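Local atomic coordinates of FACT complex subunit SPT16 (PDB entry 6A8M), a protein that probably acts, as part of the FACT complex, as a histone chaperone that reorganizes nucleosomes during transcription, DNA replication and DNA repair. Residues F249-Q263 against I287-N301. Sequence-based numbering, arbitrary orientation. Where two conformers were deposited one is given.
Sequences FDVNYLDWAYSPIIQ and ILASCGIRYKNYCSN
Arg294 and Asp255 face each other as a hydrogen-bonded antiparallel pair, and their side chains run alongside in the same direction. Arg294 can be followed outward. Its CB lies near Asp255 O. Arg294 CG rests on Ala257, 3.7 Å from Ala257 CA. A turn about the CG-CD bond (chi3 -49°) folds the guanidinium back over the opposing backbone. Trp256 O lies over one face of the group, near NE, 3.5 Å from Arg294 CZ and 3.0 Å from Arg294 NH1; the angle at NH1 is too poor for a hydrogen bond. Arg294 NH2 makes a salt bridge to Asp255 OD2 at 3.1 Å, the carboxylate and guanidinium planes 79° apart.

The Trp256 ring is sandwiched. Ile293 CD1 makes a CH-pi contact with one face, Pro260 CG covers the opposite face, and Gly292 O lies at the edge.

Between strands 254-256 and 261-263, which pair with the same strand 285-295 in two separate ladders, the register slips by two residues. Here Tyr258 crosses the neighbouring strand beside Gly292. Tyr258 OH donates to Asn301 OD1 at 2.6 Å, nearly along the C=O axis. A water links Tyr258 O to Gly292 N.

At the end beside the 295-298 turn, Tyr295 OH accepts from Asp250 N at 3.1 Å, and its ring meets Phe249 obliquely.

This type I' turn joins strands 285-295 and 298-308 into a beta hairpin. Strands 254-256 and 261-263 extend that hairpin into a sheet beside helix 179-208, within the peptidase M24-like (pita-bread) domain of Spt16.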
loop_
_atom_site.group_PDB
_atom_site.type_symbol
_atom_site.label_atom_id
_atom_site.label_comp_id
_atom_site.label_asym_id
_atom_site.label_seq_id
_atom_site.Cartn_x
_atom_site.Cartn_y
_atom_site.Cartn_z
ATOM N N PHE A 249 16.679 -5.327 -11.759
ATOM C CA PHE A 249 15.394 -4.687 -12.029
ATOM C C PHE A 249 14.669 -5.428 -13.147
ATOM O O PHE A 249 15.258 -5.732 -14.191
ATOM C CB PHE A 249 15.600 -3.220 -12.409
ATOM C CG PHE A 249 14.321 -2.500 -12.803
ATOM C CD1 PHE A 249 13.271 -2.383 -11.916
ATOM C CD2 PHE A 249 14.194 -1.925 -14.056
ATOM C CE1 PHE A 249 12.088 -1.727 -12.268
ATOM C CE2 PHE A 249 13.028 -1.250 -14.418
ATOM C CZ PHE A 249 11.978 -1.151 -13.538
ATOM N N ASP A 250 13.386 -5.718 -12.932
ATOM C CA ASP A 250 12.545 -6.415 -13.905
ATOM C C ASP A 250 11.374 -5.500 -14.245
ATOM O O ASP A 250 10.531 -5.239 -13.382
ATOM C CB ASP A 250 12.056 -7.748 -13.336
ATOM C CG ASP A 250 11.379 -8.636 -14.378
ATOM O OD1 ASP A 250 10.860 -8.120 -15.394
ATOM O OD2 ASP A 250 11.369 -9.873 -14.169
ATOM N N VAL A 251 11.315 -5.034 -15.500
ATOM C CA VAL A 251 10.288 -4.069 -15.902
ATOM C C VAL A 251 8.891 -4.637 -15.728
ATOM O O VAL A 251 7.924 -3.879 -15.563
ATOM C CB VAL A 251 10.495 -3.607 -17.363
ATOM C CG1 VAL A 251 11.819 -2.844 -17.539
ATOM C CG2 VAL A 251 10.410 -4.801 -18.303
ATOM N N ASN A 252 8.754 -5.967 -15.778
ATOM C CA ASN A 252 7.449 -6.610 -15.697
ATOM C C ASN A 252 6.817 -6.516 -14.316
ATOM O O ASN A 252 5.628 -6.813 -14.184
ATOM C CB ASN A 252 7.554 -8.084 -16.087
ATOM C CG ASN A 252 7.763 -8.282 -17.571
ATOM O OD1 ASN A 252 7.418 -7.425 -18.381
ATOM N ND2 ASN A 252 8.343 -9.422 -17.934
ATOM N N TYR A 253 7.570 -6.115 -13.291
ATOM C CA TYR A 253 7.026 -5.995 -11.943
ATOM C C TYR A 253 6.830 -4.549 -11.500
ATOM O O TYR A 253 6.612 -4.309 -10.309
ATOM C CB TYR A 253 7.930 -6.710 -10.945
ATOM C CG TYR A 253 7.983 -8.201 -11.132
ATOM C CD1 TYR A 253 7.017 -9.022 -10.565
ATOM C CD2 TYR A 253 9.015 -8.793 -11.839
ATOM C CE1 TYR A 253 7.074 -10.398 -10.715
ATOM C CE2 TYR A 253 9.077 -10.162 -12.007
ATOM C CZ TYR A 253 8.107 -10.963 -11.447
ATOM O OH TYR A 253 8.171 -12.329 -11.607
ATOM N N LEU A 254 6.943 -3.586 -12.409
ATOM C CA LEU A 254 6.672 -2.183 -12.102
ATOM C C LEU A 254 5.262 -1.835 -12.575
ATOM O O LEU A 254 4.884 -2.176 -13.703
ATOM C CB LEU A 254 7.705 -1.275 -12.773
ATOM C CG LEU A 254 7.733 0.149 -12.230
ATOM C CD1 LEU A 254 8.595 0.204 -10.986
ATOM C CD2 LEU A 254 8.236 1.121 -13.300
ATOM N N ASP A 255 4.489 -1.166 -11.715
ATOM C CA ASP A 255 3.130 -0.757 -12.064
ATOM C C ASP A 255 2.783 0.511 -11.276
ATOM O O ASP A 255 3.534 0.954 -10.410
ATOM C CB ASP A 255 2.139 -1.906 -11.783
ATOM C CG ASP A 255 0.805 -1.758 -12.522
ATOM O OD1 ASP A 255 0.624 -0.800 -13.298
ATOM O OD2 ASP A 255 -0.060 -2.640 -12.317
ATOM N N TRP A 256 1.631 1.094 -11.570
ATOM C CA TRP A 256 1.118 2.177 -10.740
ATOM C C TRP A 256 0.470 1.627 -9.473
ATOM O O TRP A 256 -0.199 0.592 -9.502
ATOM C CB TRP A 256 0.073 2.998 -11.501
ATOM C CG TRP A 256 0.637 3.843 -12.586
ATOM C CD1 TRP A 256 0.495 3.659 -13.935
ATOM C CD2 TRP A 256 1.447 5.014 -12.423
ATOM N NE1 TRP A 256 1.152 4.652 -14.615
ATOM C CE2 TRP A 256 1.758 5.487 -13.715
ATOM C CE3 TRP A 256 1.944 5.705 -11.314
ATOM C CZ2 TRP A 256 2.537 6.620 -13.931
ATOM C CZ3 TRP A 256 2.725 6.825 -11.530
ATOM C CH2 TRP A 256 3.004 7.282 -12.826
ATOM N N ALA A 257 0.640 2.353 -8.356
ATOM C CA ALA A 257 -0.142 2.044 -7.160
ATOM C C ALA A 257 -1.557 2.604 -7.239
ATOM O O ALA A 257 -2.473 2.087 -6.576
ATOM C CB ALA A 257 0.551 2.587 -5.910
ATOM N N TYR A 258 -1.734 3.664 -8.018
ATOM C CA TYR A 258 -3.009 4.332 -8.249
ATOM C C TYR A 258 -2.792 5.232 -9.461
ATOM O O TYR A 258 -1.656 5.488 -9.870
ATOM C CB TYR A 258 -3.480 5.139 -7.012
ATOM C CG TYR A 258 -2.535 6.235 -6.594
ATOM C CD1 TYR A 258 -1.469 5.980 -5.726
ATOM C CD2 TYR A 258 -2.692 7.533 -7.073
ATOM C CE1 TYR A 258 -0.596 6.996 -5.361
ATOM C CE2 TYR A 258 -1.837 8.547 -6.707
ATOM C CZ TYR A 258 -0.786 8.272 -5.849
ATOM O OH TYR A 258 0.077 9.285 -5.509
ATOM N N SER A 259 -3.888 5.708 -10.034
ATOM C CA SER A 259 -3.784 6.624 -11.162
ATOM C C SER A 259 -3.241 7.968 -10.684
ATOM O O SER A 259 -3.734 8.508 -9.690
ATOM C CB SER A 259 -5.149 6.821 -11.830
ATOM O OG SER A 259 -5.526 5.683 -12.596
ATOM N N PRO A 260 -2.237 8.530 -11.357
ATOM C CA PRO A 260 -1.662 9.809 -10.921
ATOM C C PRO A 260 -2.720 10.896 -10.801
ATOM O O PRO A 260 -3.672 10.944 -11.571
ATOM C CB PRO A 260 -0.664 10.147 -12.033
ATOM C CG PRO A 260 -0.299 8.809 -12.641
ATOM C CD PRO A 260 -1.540 7.949 -12.519
ATOM N N ILE A 261 -2.530 11.777 -9.821
ATOM C CA ILE A 261 -3.504 12.799 -9.475
ATOM C C ILE A 261 -2.874 14.158 -9.738
ATOM O O ILE A 261 -1.807 14.464 -9.187
ATOM C CB ILE A 261 -3.939 12.706 -8.005
ATOM C CG1 ILE A 261 -4.576 11.338 -7.703
ATOM C CG2 ILE A 261 -4.900 13.854 -7.671
ATOM C CD1 ILE A 261 -4.741 11.040 -6.204
ATOM N N ILE A 262 -3.534 14.971 -10.554
ATOM C CA ILE A 262 -3.207 16.380 -10.733
ATOM C C ILE A 262 -4.457 17.196 -10.411
ATOM O O ILE A 262 -5.561 16.851 -10.852
ATOM C CB ILE A 262 -2.710 16.674 -12.161
ATOM C CG1 ILE A 262 -1.431 15.867 -12.444
ATOM C CG2 ILE A 262 -2.461 18.180 -12.405
ATOM C CD1 ILE A 262 -0.981 15.996 -13.893
ATOM N N GLN A 263 -4.287 18.240 -9.600
ATOM C CA GLN A 263 -5.355 19.193 -9.283
ATOM C C GLN A 263 -4.744 20.583 -9.341
ATOM O O GLN A 263 -3.938 20.943 -8.476
ATOM C CB GLN A 263 -5.962 18.925 -7.898
ATOM C CG GLN A 263 -6.603 17.560 -7.770
ATOM C CD GLN A 263 -7.093 17.286 -6.369
ATOM O OE1 GLN A 263 -6.895 18.096 -5.455
ATOM N NE2 GLN A 263 -7.724 16.140 -6.184
ATOM N N ILE A 287 -0.380 24.146 -7.933
ATOM C CA ILE A 287 -0.805 22.954 -8.659
ATOM C C ILE A 287 -0.313 21.729 -7.897
ATOM O O ILE A 287 0.880 21.629 -7.578
ATOM C CB ILE A 287 -0.273 22.951 -10.099
ATOM C CG1 ILE A 287 -0.761 24.217 -10.811
ATOM C CG2 ILE A 287 -0.681 21.656 -10.826
ATOM C CD1 ILE A 287 -0.172 24.413 -12.182
ATOM N N LEU A 288 -1.229 20.813 -7.588
ATOM C CA LEU A 288 -0.917 19.628 -6.805
ATOM C C LEU A 288 -0.725 18.426 -7.717
ATOM O O LEU A 288 -1.520 18.190 -8.637
ATOM C CB LEU A 288 -2.033 19.317 -5.808
ATOM C CG LEU A 288 -2.485 20.464 -4.895
ATOM C CD1 LEU A 288 -3.472 19.908 -3.875
ATOM C CD2 LEU A 288 -1.331 21.160 -4.205
ATOM N N ALA A 289 0.306 17.640 -7.430
ATOM C CA ALA A 289 0.550 16.422 -8.183
ATOM C C ALA A 289 0.904 15.291 -7.236
ATOM O O ALA A 289 1.588 15.509 -6.229
ATOM C CB ALA A 289 1.679 16.627 -9.194
ATOM N N SER A 290 0.416 14.090 -7.550
ATOM C CA SER A 290 0.696 12.906 -6.741
ATOM C C SER A 290 0.894 11.708 -7.654
ATOM O O SER A 290 0.088 11.471 -8.555
ATOM C CB SER A 290 -0.449 12.565 -5.771
ATOM O OG SER A 290 -0.728 13.602 -4.852
ATOM N N CYS A 291 1.912 10.910 -7.375
ATOM C CA CYS A 291 1.937 9.646 -8.071
ATOM C C CYS A 291 2.592 8.623 -7.169
ATOM O O CYS A 291 3.328 8.960 -6.236
ATOM C CB CYS A 291 2.625 9.751 -9.434
ATOM S SG CYS A 291 4.345 10.108 -9.372
ATOM N N GLY A 292 2.258 7.374 -7.424
ATOM C CA GLY A 292 2.723 6.295 -6.575
ATOM C C GLY A 292 2.903 5.044 -7.391
ATOM O O GLY A 292 2.031 4.701 -8.185
ATOM N N ILE A 293 4.005 4.342 -7.165
ATOM C CA ILE A 293 4.438 3.216 -7.981
ATOM C C ILE A 293 4.414 1.971 -7.106
ATOM O O ILE A 293 4.494 2.055 -5.880
ATOM C CB ILE A 293 5.849 3.495 -8.538
ATOM C CG1 ILE A 293 5.760 4.528 -9.671
ATOM C CG2 ILE A 293 6.588 2.230 -8.984
ATOM C CD1 ILE A 293 5.222 3.948 -10.965
ATOM N N ARG A 294 4.265 0.807 -7.743
ATOM C CA ARG A 294 4.497 -0.469 -7.085
ATOM C C ARG A 294 5.657 -1.163 -7.783
ATOM O O ARG A 294 5.735 -1.177 -9.016
ATOM C CB ARG A 294 3.259 -1.404 -7.118
ATOM C CG ARG A 294 1.984 -0.851 -6.478
ATOM C CD ARG A 294 0.938 -1.980 -6.271
ATOM N NE ARG A 294 0.742 -2.772 -7.484
ATOM C CZ ARG A 294 -0.308 -2.686 -8.303
ATOM N NH1 ARG A 294 -1.303 -1.844 -8.049
ATOM N NH2 ARG A 294 -0.367 -3.463 -9.379
ATOM N N TYR A 295 6.572 -1.718 -6.999
ATOM C CA TYR A 295 7.572 -2.624 -7.548
ATOM C C TYR A 295 7.508 -3.933 -6.792
ATOM O O TYR A 295 7.681 -3.954 -5.566
ATOM C CB TYR A 295 8.984 -2.059 -7.472
ATOM C CG TYR A 295 9.930 -2.997 -8.131
ATOM C CD1 TYR A 295 9.874 -3.210 -9.506
ATOM C CD2 TYR A 295 10.863 -3.699 -7.401
ATOM C CE1 TYR A 295 10.745 -4.101 -10.120
ATOM C CE2 TYR A 295 11.743 -4.579 -8.007
ATOM C CZ TYR A 295 11.670 -4.784 -9.366
ATOM O OH TYR A 295 12.545 -5.659 -9.983
ATOM N N LYS A 296 7.307 -5.022 -7.527
ATOM C CA LYS A 296 7.041 -6.339 -6.932
ATOM C C LYS A 296 6.036 -6.219 -5.790
ATOM O O LYS A 296 6.202 -6.815 -4.719
ATOM C CB LYS A 296 8.330 -7.001 -6.470
ATOM C CG LYS A 296 9.206 -7.390 -7.651
ATOM C CD LYS A 296 10.448 -8.179 -7.213
ATOM C CE LYS A 296 10.142 -9.655 -7.006
ATOM N NZ LYS A 296 11.400 -10.482 -7.103
ATOM N N ASN A 297 4.988 -5.440 -6.045
ATOM C CA ASN A 297 3.789 -5.211 -5.234
ATOM C C ASN A 297 4.033 -4.253 -4.067
ATOM O O ASN A 297 3.066 -3.953 -3.346
ATOM C CB ASN A 297 3.168 -6.513 -4.700
ATOM C CG ASN A 297 2.889 -7.528 -5.818
ATOM O OD1 ASN A 297 3.350 -8.671 -5.776
ATOM N ND2 ASN A 297 2.162 -7.093 -6.824
ATOM N N TYR A 298 5.248 -3.726 -3.877
ATOM C CA TYR A 298 5.521 -2.800 -2.773
ATOM C C TYR A 298 5.259 -1.362 -3.219
ATOM O O TYR A 298 5.900 -0.876 -4.148
ATOM C CB TYR A 298 6.957 -3.007 -2.252
ATOM C CG TYR A 298 6.964 -4.282 -1.469
ATOM C CD1 TYR A 298 7.211 -5.511 -2.102
ATOM C CD2 TYR A 298 6.645 -4.287 -0.124
ATOM C CE1 TYR A 298 7.121 -6.699 -1.379
ATOM C CE2 TYR A 298 6.605 -5.476 0.607
ATOM C CZ TYR A 298 6.819 -6.662 -0.036
ATOM O OH TYR A 298 6.703 -7.820 0.692
ATOM N N CYS A 299 4.317 -0.691 -2.536
ATOM C CA CYS A 299 3.870 0.658 -2.874
ATOM C C CYS A 299 4.782 1.745 -2.321
ATOM O O CYS A 299 5.321 1.637 -1.214
ATOM C CB CYS A 299 2.475 0.915 -2.327
ATOM S SG CYS A 299 1.224 -0.208 -2.971
ATOM N N SER A 300 4.883 2.833 -3.086
ATOM C CA SER A 300 5.489 4.092 -2.662
ATOM C C SER A 300 4.570 5.228 -3.105
ATOM O O SER A 300 3.610 5.034 -3.868
ATOM C CB SER A 300 6.904 4.282 -3.233
ATOM O OG SER A 300 6.872 4.271 -4.655
ATOM N N ASN A 301 4.858 6.425 -2.604
ATOM C CA ASN A 301 4.000 7.579 -2.847
ATOM C C ASN A 301 4.866 8.825 -2.815
ATOM O O ASN A 301 5.801 8.906 -2.014
ATOM C CB ASN A 301 2.885 7.705 -1.790
ATOM C CG ASN A 301 1.868 8.742 -2.171
ATOM O OD1 ASN A 301 1.351 8.692 -3.282
ATOM N ND2 ASN A 301 1.612 9.720 -1.281
HETATM O O HOH W 1 4.330 -4.238 -8.678
HETATM O O HOH W 2 0.002 7.471 -9.183
HETATM O O HOH W 3 -2.011 15.525 -6.319
#